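Local coordinates for protein carbohydrate esterase family 2 (CE2) (PDB 4XVH) that probably removes acetyl groups from xylan and related plant polysaccharides, joining a jelly-roll beta-sandwich domain to an SGNH-type hydrolase domain, at residues A36-N42 with Y87-G93; T41-D45 with I56-A60; L15-G21 with L79-P85. All blocks are in the same frame, centred on the assembly; numbering follows the deposited sequence.

Contact 1: residues A36-N42 with Y87-G93; sequences ASVSGTN and YGSIFLG. With PEU (2,5,8,11,14,17,20,23,26,29,32,35,38,41,44,47,50,53,56,59,62,65,68,71,74,77,80-heptacosaoxadooctacontan-82-ol), chain C.
Strands 37-40 and 88-93 run antiparallel in the four-stranded sheet of the N-terminal jelly-roll sandwich, and a classic beta bulge opens the pairing where Ala36 and Ser37 both donate their N-H to Phe91 O. Phe91 N returns a bond to Ser37 O, and Ser39 N points almost straight at Ser89 O (3.0 Å, 172° at the hydrogen). The close-packed part is the glycine pair Gly40-Gly88, whose CA atoms are 4.1 Å apart; a side chain on either would run into the opposite backbone.

Beside it the Asn42 amide, swung back beside its own backbone N (chi1 -58°), sends ND2 to Ser39 O (3.1 Å). Ser89 N reaches that same oxygen from the other face of the carbonyl plane, while CB and CG of Asn42 lie against the CG1-CD1 arm of Ile90 and OD1 accepts from Arg81. Replacing Asn42 by an alanine would probably leave Arg81 NH1 without this acceptor, take one of two donors from Ser39 O and uncover part of Ile90.

The face bearing Ser37, Ser39, Ser89 and Phe91 is looser and wetter: a water donates to Ser89 OG, which is also hydrogen-bonded to Glu14, and bonds Ser39 OG. At the ligand end, Thr41 N bonds Tyr87 O, and ether oxygen OAK of the bound polyether sits over one face of the Tyr87 ring, 3.8 Å from CZ.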
loop_
_atom_site.group_PDB
_atom_site.type_symbol
_atom_site.label_atom_id
_atom_site.label_comp_id
_atom_site.label_asym_id
_atom_site.label_seq_id
_atom_site.Cartn_x
_atom_site.Cartn_y
_atom_site.Cartn_z
ATOM N N ALA A 36 -7.240 19.973 8.397
ATOM C CA ALA A 36 -6.491 21.211 8.383
ATOM C C ALA A 36 -6.411 21.734 6.957
ATOM O O ALA A 36 -6.668 22.899 6.702
ATOM C CB ALA A 36 -5.100 21.000 8.979
ATOM N N SER A 37 -6.095 20.852 6.019
ATOM C CA SER A 37 -6.047 21.251 4.625
ATOM C C SER A 37 -6.110 20.034 3.744
ATOM O O SER A 37 -5.786 18.922 4.171
ATOM C CB SER A 37 -4.770 22.044 4.322
ATOM O OG SER A 37 -3.638 21.203 4.168
ATOM N N VAL A 38 -6.508 20.231 2.499
ATOM C CA VAL A 38 -6.500 19.104 1.589
ATOM C C VAL A 38 -5.904 19.590 0.272
ATOM O O VAL A 38 -6.095 20.747 -0.112
ATOM C CB VAL A 38 -7.914 18.483 1.435
ATOM C CG1 VAL A 38 -8.940 19.529 1.135
ATOM C CG2 VAL A 38 -7.914 17.448 0.377
ATOM N N SER A 39 -5.090 18.749 -0.366
ATOM C CA SER A 39 -4.573 19.106 -1.680
ATOM C C SER A 39 -4.871 18.003 -2.685
ATOM O O SER A 39 -4.933 16.823 -2.316
ATOM C CB SER A 39 -3.072 19.397 -1.631
ATOM O OG SER A 39 -2.361 18.361 -1.009
ATOM N N GLY A 40 -5.077 18.420 -3.936
ATOM C CA GLY A 40 -5.359 17.519 -5.036
ATOM C C GLY A 40 -6.614 16.715 -4.792
ATOM O O GLY A 40 -7.585 17.225 -4.220
ATOM N N THR A 41 -6.619 15.460 -5.220
ATOM C CA THR A 41 -7.830 14.670 -5.046
ATOM C C THR A 41 -7.486 13.477 -4.158
ATOM O O THR A 41 -6.334 13.049 -4.093
ATOM C CB THR A 41 -8.453 14.195 -6.403
ATOM O OG1 THR A 41 -7.445 13.574 -7.200
ATOM C CG2 THR A 41 -9.103 15.361 -7.191
ATOM N N ASN A 42 -8.488 12.986 -3.442
ATOM C CA ASN A 42 -8.290 11.980 -2.403
ATOM C C ASN A 42 -9.545 11.162 -2.273
ATOM O O ASN A 42 -10.619 11.643 -2.646
ATOM C CB ASN A 42 -7.990 12.629 -1.042
ATOM C CG ASN A 42 -6.788 13.523 -1.080
ATOM O OD1 ASN A 42 -5.658 13.065 -0.922
ATOM N ND2 ASN A 42 -7.016 14.810 -1.332
ATOM N N TYR A 87 -1.926 11.779 -6.351
ATOM C CA TYR A 87 -3.172 12.486 -6.658
ATOM C C TYR A 87 -3.454 13.608 -5.658
ATOM O O TYR A 87 -4.129 14.579 -5.985
ATOM C CB TYR A 87 -4.359 11.514 -6.697
ATOM C CG TYR A 87 -4.410 10.673 -7.960
ATOM C CD1 TYR A 87 -4.991 11.162 -9.130
ATOM C CD2 TYR A 87 -3.837 9.398 -7.993
ATOM C CE1 TYR A 87 -5.016 10.396 -10.289
ATOM C CE2 TYR A 87 -3.867 8.621 -9.158
ATOM C CZ TYR A 87 -4.457 9.127 -10.298
ATOM O OH TYR A 87 -4.465 8.342 -11.442
ATOM N N GLY A 88 -2.950 13.457 -4.432
ATOM C CA GLY A 88 -3.059 14.512 -3.422
ATOM C C GLY A 88 -2.840 13.956 -2.031
ATOM O O GLY A 88 -2.459 12.800 -1.882
ATOM N N SER A 89 -3.089 14.758 -1.012
ATOM C CA SER A 89 -3.042 14.251 0.355
ATOM C C SER A 89 -4.027 15.006 1.261
ATOM O O SER A 89 -4.589 16.013 0.856
ATOM C CB SER A 89 -1.620 14.338 0.910
ATOM O OG SER A 89 -1.190 15.678 0.961
ATOM N N ILE A 90 -4.246 14.492 2.471
ATOM C CA ILE A 90 -5.106 15.157 3.446
ATOM C C ILE A 90 -4.288 15.514 4.686
ATOM O O ILE A 90 -3.580 14.664 5.228
ATOM C CB ILE A 90 -6.315 14.275 3.863
ATOM C CG1 ILE A 90 -7.176 13.961 2.630
ATOM C CG2 ILE A 90 -7.131 15.006 4.934
ATOM C CD1 ILE A 90 -8.066 12.709 2.771
ATOM N N PHE A 91 -4.335 16.773 5.114
ATOM C CA PHE A 91 -3.671 17.132 6.371
ATOM C C PHE A 91 -4.712 17.194 7.489
ATOM O O PHE A 91 -5.638 18.010 7.424
ATOM C CB PHE A 91 -2.930 18.463 6.240
ATOM C CG PHE A 91 -1.708 18.400 5.343
ATOM C CD1 PHE A 91 -1.841 18.390 3.956
ATOM C CD2 PHE A 91 -0.429 18.385 5.892
ATOM C CE1 PHE A 91 -0.700 18.341 3.132
ATOM C CE2 PHE A 91 0.713 18.345 5.079
ATOM C CZ PHE A 91 0.571 18.329 3.705
ATOM N N LEU A 92 -4.574 16.326 8.495
ATOM C CA LEU A 92 -5.573 16.216 9.547
ATOM C C LEU A 92 -5.454 17.348 10.552
ATOM O O LEU A 92 -4.347 17.839 10.820
ATOM C CB LEU A 92 -5.461 14.871 10.268
ATOM C CG LEU A 92 -5.912 13.643 9.448
ATOM C CD1 LEU A 92 -5.974 12.425 10.328
ATOM C CD2 LEU A 92 -7.278 13.892 8.842
ATOM N N GLY A 93 -6.601 17.747 11.106
ATOM C CA GLY A 93 -6.664 18.690 12.213
ATOM C C GLY A 93 -6.961 17.970 13.523
ATOM O O GLY A 93 -6.405 16.896 13.790
HETATM C CAA PEU C . -1.056 17.188 -6.881
HETATM O OAB PEU C . -1.055 16.793 -8.264
HETATM C CAC PEU C . 0.048 17.406 -9.038
HETATM C CAD PEU C . 0.220 17.110 -10.575
HETATM O OAE PEU C . -0.918 17.514 -11.373
HETATM C CAF PEU C . -2.151 16.791 -11.062
HETATM C CAG PEU C . -2.354 15.324 -11.475
HETATM O OAH PEU C . -1.381 14.354 -11.058
HETATM C CAI PEU C . -1.822 13.005 -11.380
HETATM C CAJ PEU C . -0.713 11.959 -11.214
HETATM O OAK PEU C . -1.216 10.625 -11.496
HETATM C CAL PEU C . -0.106 9.746 -11.774
HETATM C CAM PEU C . -0.513 8.314 -12.101
HETATM O OAN PEU C . 0.717 7.726 -12.569
HETATM C CAO PEU C . 0.580 6.374 -13.062
HETATM C CAP PEU C . 1.829 6.337 -13.919
HETATM O OAQ PEU C . 2.311 5.242 -14.737
HETATM C CAR PEU C . 1.407 4.655 -15.725
HETATM C CAS PEU C . 0.287 3.670 -15.305
HETATM O OAT PEU C . 0.786 2.408 -14.705
HETATM C CAU PEU C . 1.537 2.531 -13.460
HETATM C CAV PEU C . 2.026 1.160 -12.946
HETATM O OAW PEU C . 2.756 1.160 -11.694
HETATM O O HOH W 1 -0.528 16.291 -1.417
HETATM O O HOH W 2 -5.466 15.070 -8.537
#

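Contact 2: residues T41-D45 with I56-A60; sequences TNSVD and ISDFA
Val44 and Ile56 form an antiparallel hydrogen-bonded pair, with Val44 N giving its proton to Ile56 O (2.8 Å) and Ile56 N giving its own to Val44 O (2.9 Å, 175° at the hydrogen). Beyond this pair the chains stay close without further direct N-H...O bonds: the CA-H of Ser43 leans on Ile56 O, that of Ser57 on Asn42 O. A water fills the next step, accepting from Asn42 N and hydrogen-bonded to Ser57 O (2.6 Å).

Among the side chains, Val44 meets both Ile56 and Phe59. Val44 CG2, lodged between its own backbone N and carbonyl carbon, meets Ile56 CB at 3.8 Å and also comes up to the rim of the Phe59 ring, in the ring plane, 3.9 Å from CE1. Farther round that rim, CE2 touches Asn42 CB at 3.7 Å and also approaches Asn42 O. The phenyl group therefore presents its edge to residues 42-44. Ser43 CB rests against Ser57 CB, whereas Ser43 OG turns to a different partner, the carbonyl oxygen of Ala135.

This short pairing lies at the margin of the N-terminal sandwich, where strand 54-56 pairs with strand 44-48 of the six-stranded sheet. Phe59, on the loop that follows, bridges the layers: together with Val44 it packs on Ile90 of strand 88-97, and it also touches Ile64 of strand 63-65, both strands of the opposing four-stranded sheet.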
loop_
_atom_site.group_PDB
_atom_site.type_symbol
_atom_site.label_atom_id
_atom_site.label_comp_id
_atom_site.label_asym_id
_atom_site.label_seq_id
_atom_site.Cartn_x
_atom_site.Cartn_y
_atom_site.Cartn_z
ATOM N N THR A 41 -6.619 15.460 -5.220
ATOM C CA THR A 41 -7.830 14.670 -5.046
ATOM C C THR A 41 -7.486 13.477 -4.158
ATOM O O THR A 41 -6.334 13.049 -4.093
ATOM C CB THR A 41 -8.453 14.195 -6.403
ATOM O OG1 THR A 41 -7.445 13.574 -7.200
ATOM C CG2 THR A 41 -9.103 15.361 -7.191
ATOM N N ASN A 42 -8.488 12.986 -3.442
ATOM C CA ASN A 42 -8.290 11.980 -2.403
ATOM C C ASN A 42 -9.545 11.162 -2.273
ATOM O O ASN A 42 -10.619 11.643 -2.646
ATOM C CB ASN A 42 -7.990 12.629 -1.042
ATOM C CG ASN A 42 -6.788 13.523 -1.080
ATOM O OD1 ASN A 42 -5.658 13.065 -0.922
ATOM N ND2 ASN A 42 -7.016 14.810 -1.332
ATOM N N SER A 43 -9.453 9.965 -1.696
ATOM C CA SER A 43 -10.684 9.334 -1.209
ATOM C C SER A 43 -10.324 8.498 -0.010
ATOM O O SER A 43 -9.185 8.064 0.125
ATOM C CB SER A 43 -11.386 8.487 -2.278
ATOM O OG SER A 43 -10.632 7.357 -2.643
ATOM N N VAL A 44 -11.295 8.312 0.864
ATOM C CA VAL A 44 -11.090 7.597 2.096
ATOM C C VAL A 44 -12.276 6.694 2.302
ATOM O O VAL A 44 -13.380 6.978 1.783
ATOM C CB VAL A 44 -10.971 8.559 3.334
ATOM C CG1 VAL A 44 -9.796 9.531 3.190
ATOM C CG2 VAL A 44 -12.292 9.324 3.518
ATOM N N ASP A 45 -12.042 5.621 3.053
ATOM C CA ASP A 45 -13.094 4.794 3.643
ATOM C C ASP A 45 -13.336 5.250 5.066
ATOM O O ASP A 45 -12.374 5.344 5.836
ATOM C CB ASP A 45 -12.685 3.320 3.688
ATOM C CG ASP A 45 -12.868 2.603 2.378
ATOM O OD1 ASP A 45 -13.374 3.209 1.401
ATOM O OD2 ASP A 45 -12.541 1.393 2.345
ATOM N N ILE A 56 -15.679 8.338 0.780
ATOM C CA ILE A 56 -15.732 9.778 0.715
ATOM C C ILE A 56 -14.611 10.290 -0.174
ATOM O O ILE A 56 -13.468 9.894 0.018
ATOM C CB ILE A 56 -15.607 10.380 2.112
ATOM C CG1 ILE A 56 -16.694 9.825 3.026
ATOM C CG2 ILE A 56 -15.700 11.914 2.060
ATOM C CD1 ILE A 56 -16.456 10.178 4.496
ATOM N N SER A 57 -14.936 11.143 -1.147
ATOM C CA SER A 57 -13.906 11.687 -2.029
ATOM C C SER A 57 -14.049 13.193 -2.190
ATOM O O SER A 57 -13.253 13.820 -2.871
ATOM C CB SER A 57 -13.932 11.017 -3.404
ATOM O OG SER A 57 -15.122 11.311 -4.102
ATOM N N ASP A 58 -15.056 13.765 -1.537
ATOM C CA ASP A 58 -15.202 15.211 -1.486
ATOM C C ASP A 58 -15.134 15.681 -0.051
ATOM O O ASP A 58 -15.891 15.227 0.803
ATOM C CB ASP A 58 -16.504 15.653 -2.132
ATOM C CG ASP A 58 -16.326 15.995 -3.593
ATOM O OD1 ASP A 58 -15.474 15.351 -4.252
ATOM O OD2 ASP A 58 -17.023 16.930 -4.074
ATOM N N PHE A 59 -14.191 16.564 0.218
ATOM C CA PHE A 59 -14.012 17.108 1.549
ATOM C C PHE A 59 -14.255 18.601 1.454
ATOM O O PHE A 59 -13.316 19.396 1.243
ATOM C CB PHE A 59 -12.621 16.796 2.073
ATOM C CG PHE A 59 -12.211 15.377 1.839
ATOM C CD1 PHE A 59 -12.463 14.410 2.791
ATOM C CD2 PHE A 59 -11.618 15.006 0.645
ATOM C CE1 PHE A 59 -12.100 13.087 2.574
ATOM C CE2 PHE A 59 -11.269 13.697 0.413
ATOM C CZ PHE A 59 -11.510 12.737 1.384
ATOM N N ALA A 60 -15.527 18.972 1.571
ATOM C CA ALA A 60 -15.955 20.349 1.323
ATOM C C ALA A 60 -15.142 21.327 2.163
ATOM O O ALA A 60 -14.347 22.111 1.639
ATOM C CB ALA A 60 -17.435 20.501 1.612
HETATM O O HOH W 3 -10.869 14.543 -3.597
#

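Contact 3: residues L15-G21 with L79-P85; sequences LSWPGTG and LRRRSEP
Ser16 O is gripped by two nitrogens of one guanidinium, Arg81 NE (3.0 Å) and Arg81 NH2 (3.1 Å), which come side-on from the same face of the carbonyl plane. This buried joint of the jelly-roll domain holds the type II beta turn Trp17-Thr20 against the end of strand 73-81. The Arg81 chain, bent at CG-CD (chi3 99°), brings its guanidinium among backbone carbonyls: Leu15 O lies over one face and Ser83 O over the opposite one, while Trp17 O, at the edge, takes only a weak bond from NE. Such a ring of oxygens would be expected to favour the positive charge. NH1 and NH2 have further acceptors in Asn42 OD1 and Gly88 O, respectively, which probably hold the group's rotation.

Arg81 also pairs through its backbone, Arg81 N with Thr20 O and Gly19 N with Arg81 O. Gly19, with positive phi, suits the third place of the turn, and Thr20 OG1 closes the turn onto Trp17 O at 2.7 Å.

On the side toward the hydrolase domain, Pro18 CD meets Pro85 CD at 4.0 Å, the two rings crossing at about a right angle, and Pro85 CG approaches Trp17 CE3. Pro18 packs on Val158 and Val121, and Glu84 is hydrogen-bonded to Ser162 of the ligand pocket. At the other end the extended Arg80 chain carries NH1 to Gly19 O, 2.8 Å away and in the guanidinium plane.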
loop_
_atom_site.group_PDB
_atom_site.type_symbol
_atom_site.label_atom_id
_atom_site.label_comp_id
_atom_site.label_asym_id
_atom_site.label_seq_id
_atom_site.Cartn_x
_atom_site.Cartn_y
_atom_site.Cartn_z
ATOM N N LEU A 15 -1.932 12.572 5.995
ATOM C CA LEU A 15 -2.259 11.271 5.434
ATOM C C LEU A 15 -1.763 11.257 4.004
ATOM O O LEU A 15 -2.424 11.747 3.084
ATOM C CB LEU A 15 -3.754 11.006 5.512
ATOM C CG LEU A 15 -4.334 11.148 6.922
ATOM C CD1 LEU A 15 -5.820 10.778 6.815
ATOM C CD2 LEU A 15 -3.612 10.242 7.954
ATOM N N SER A 16 -0.567 10.719 3.839
ATOM C CA SER A 16 0.142 10.761 2.567
ATOM C C SER A 16 0.148 9.388 1.892
ATOM O O SER A 16 -0.389 9.224 0.801
ATOM C CB SER A 16 1.579 11.238 2.792
ATOM O OG SER A 16 2.293 11.195 1.577
ATOM N N TRP A 17 0.762 8.389 2.524
ATOM C CA TRP A 17 0.759 7.047 1.936
ATOM C C TRP A 17 -0.663 6.439 1.869
ATOM O O TRP A 17 -1.549 6.798 2.650
ATOM C CB TRP A 17 1.708 6.137 2.742
ATOM C CG TRP A 17 3.141 6.570 2.692
ATOM C CD1 TRP A 17 3.882 7.089 3.729
ATOM C CD2 TRP A 17 4.007 6.585 1.533
ATOM N NE1 TRP A 17 5.162 7.394 3.290
ATOM C CE2 TRP A 17 5.263 7.090 1.953
ATOM C CE3 TRP A 17 3.840 6.225 0.186
ATOM C CZ2 TRP A 17 6.349 7.228 1.073
ATOM C CZ3 TRP A 17 4.926 6.360 -0.684
ATOM C CH2 TRP A 17 6.160 6.851 -0.233
ATOM N N PRO A 18 -0.890 5.518 0.916
ATOM C CA PRO A 18 -2.164 4.801 0.857
ATOM C C PRO A 18 -2.409 4.056 2.154
ATOM O O PRO A 18 -1.449 3.566 2.766
ATOM C CB PRO A 18 -1.965 3.791 -0.290
ATOM C CG PRO A 18 -0.855 4.376 -1.128
ATOM C CD PRO A 18 0.059 5.023 -0.097
ATOM N N GLY A 19 -3.668 3.972 2.566
ATOM C CA GLY A 19 -4.017 3.169 3.734
ATOM C C GLY A 19 -3.831 3.908 5.039
ATOM O O GLY A 19 -4.293 3.415 6.074
ATOM N N THR A 20 -3.171 5.076 5.025
ATOM C CA THR A 20 -2.948 5.763 6.303
ATOM C C THR A 20 -4.245 6.371 6.845
ATOM O O THR A 20 -5.184 6.656 6.090
ATOM C CB THR A 20 -1.893 6.875 6.191
ATOM O OG1 THR A 20 -2.213 7.734 5.094
ATOM C CG2 THR A 20 -0.485 6.236 5.998
ATOM N N GLY A 21 -4.301 6.604 8.150
ATOM C CA GLY A 21 -5.540 7.111 8.716
ATOM C C GLY A 21 -5.577 7.101 10.220
ATOM O O GLY A 21 -4.535 7.258 10.867
ATOM N N LEU A 79 -10.821 5.429 9.933
ATOM C CA LEU A 79 -10.645 6.127 8.662
ATOM C C LEU A 79 -9.397 5.643 7.957
ATOM O O LEU A 79 -8.306 5.675 8.554
ATOM C CB LEU A 79 -10.511 7.644 8.902
ATOM C CG LEU A 79 -10.250 8.529 7.675
ATOM C CD1 LEU A 79 -11.548 8.678 6.911
ATOM C CD2 LEU A 79 -9.721 9.922 8.069
ATOM N N ARG A 80 -9.523 5.260 6.691
ATOM C CA ARG A 80 -8.349 4.888 5.924
ATOM C C ARG A 80 -8.323 5.457 4.510
ATOM O O ARG A 80 -9.347 5.432 3.820
ATOM C CB ARG A 80 -8.246 3.387 5.863
ATOM C CG ARG A 80 -7.590 2.820 7.118
ATOM C CD ARG A 80 -7.434 1.390 6.922
ATOM N NE ARG A 80 -6.951 0.635 8.081
ATOM C CZ ARG A 80 -5.681 0.542 8.467
ATOM N NH1 ARG A 80 -4.740 1.258 7.871
ATOM N NH2 ARG A 80 -5.361 -0.245 9.482
ATOM N N ARG A 81 -7.192 5.994 4.098
ATOM C CA ARG A 81 -7.006 6.502 2.770
ATOM C C ARG A 81 -7.083 5.381 1.755
ATOM O O ARG A 81 -6.398 4.434 1.854
ATOM C CB ARG A 81 -5.631 7.119 2.622
ATOM C CG ARG A 81 -5.571 8.595 2.418
ATOM C CD ARG A 81 -4.157 9.077 2.556
ATOM N NE ARG A 81 -3.383 9.321 1.365
ATOM C CZ ARG A 81 -3.694 10.167 0.412
ATOM N NH1 ARG A 81 -4.844 10.756 0.415
ATOM N NH2 ARG A 81 -2.882 10.356 -0.572
ATOM N N ARG A 82 -7.858 5.589 0.728
ATOM C CA ARG A 82 -7.947 4.642 -0.381
ATOM C C ARG A 82 -6.867 4.913 -1.441
ATOM O O ARG A 82 -6.484 4.008 -2.195
ATOM C CB ARG A 82 -9.324 4.761 -1.067
ATOM C CG ARG A 82 -10.511 4.365 -0.204
ATOM C CD ARG A 82 -11.783 5.003 -0.709
ATOM N NE ARG A 82 -12.131 4.638 -2.083
ATOM C CZ ARG A 82 -12.794 3.523 -2.429
ATOM N NH1 ARG A 82 -13.201 2.648 -1.510
ATOM N NH2 ARG A 82 -13.092 3.293 -3.713
ATOM N N SER A 83 -6.441 6.180 -1.527
ATOM C CA SER A 83 -5.687 6.681 -2.670
ATOM C C SER A 83 -4.250 7.044 -2.326
ATOM O O SER A 83 -3.790 6.803 -1.199
ATOM C CB SER A 83 -6.397 7.911 -3.276
ATOM O OG SER A 83 -6.585 8.919 -2.293
ATOM N N GLU A 84 -3.542 7.661 -3.270
ATOM C CA GLU A 84 -2.080 7.746 -3.156
ATOM C C GLU A 84 -1.550 9.183 -3.277
ATOM O O GLU A 84 -2.254 10.075 -3.749
ATOM C CB GLU A 84 -1.433 6.855 -4.230
ATOM C CG GLU A 84 -1.641 7.431 -5.655
ATOM C CD GLU A 84 -0.985 6.566 -6.721
ATOM O OE1 GLU A 84 0.276 6.477 -6.720
ATOM O OE2 GLU A 84 -1.737 5.964 -7.528
ATOM N N PRO A 85 -0.302 9.404 -2.858
ATOM C CA PRO A 85 0.226 10.771 -2.836
ATOM C C PRO A 85 0.224 11.465 -4.192
ATOM O O PRO A 85 0.083 12.689 -4.237
ATOM C CB PRO A 85 1.672 10.596 -2.339
ATOM C CG PRO A 85 1.826 9.183 -1.952
ATOM C CD PRO A 85 0.554 8.450 -2.134
#

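From the N terminus, residues 15-21 come first and wait for 79-85, so contact 3 closes a long loop holding much of the sandwich. Within that loop the chain runs through 36-42 and, overlapping it, 41-45; contact 2 closes the short hairpin to 56-60 and lies wholly inside contact 3. Contact 1 instead crosses contact 3, its second segment, 87-93, following just after 79-85. Contacts 1 and 2 share Thr41 and Asn42, where the chain passes from the four-stranded to the six-stranded sheet. Backbone bonds join both to contact 3, which faces the hydrolase domain: Leu15 N with Ile90 O for contact 1, Asp45 N with Arg80 O for contact 2.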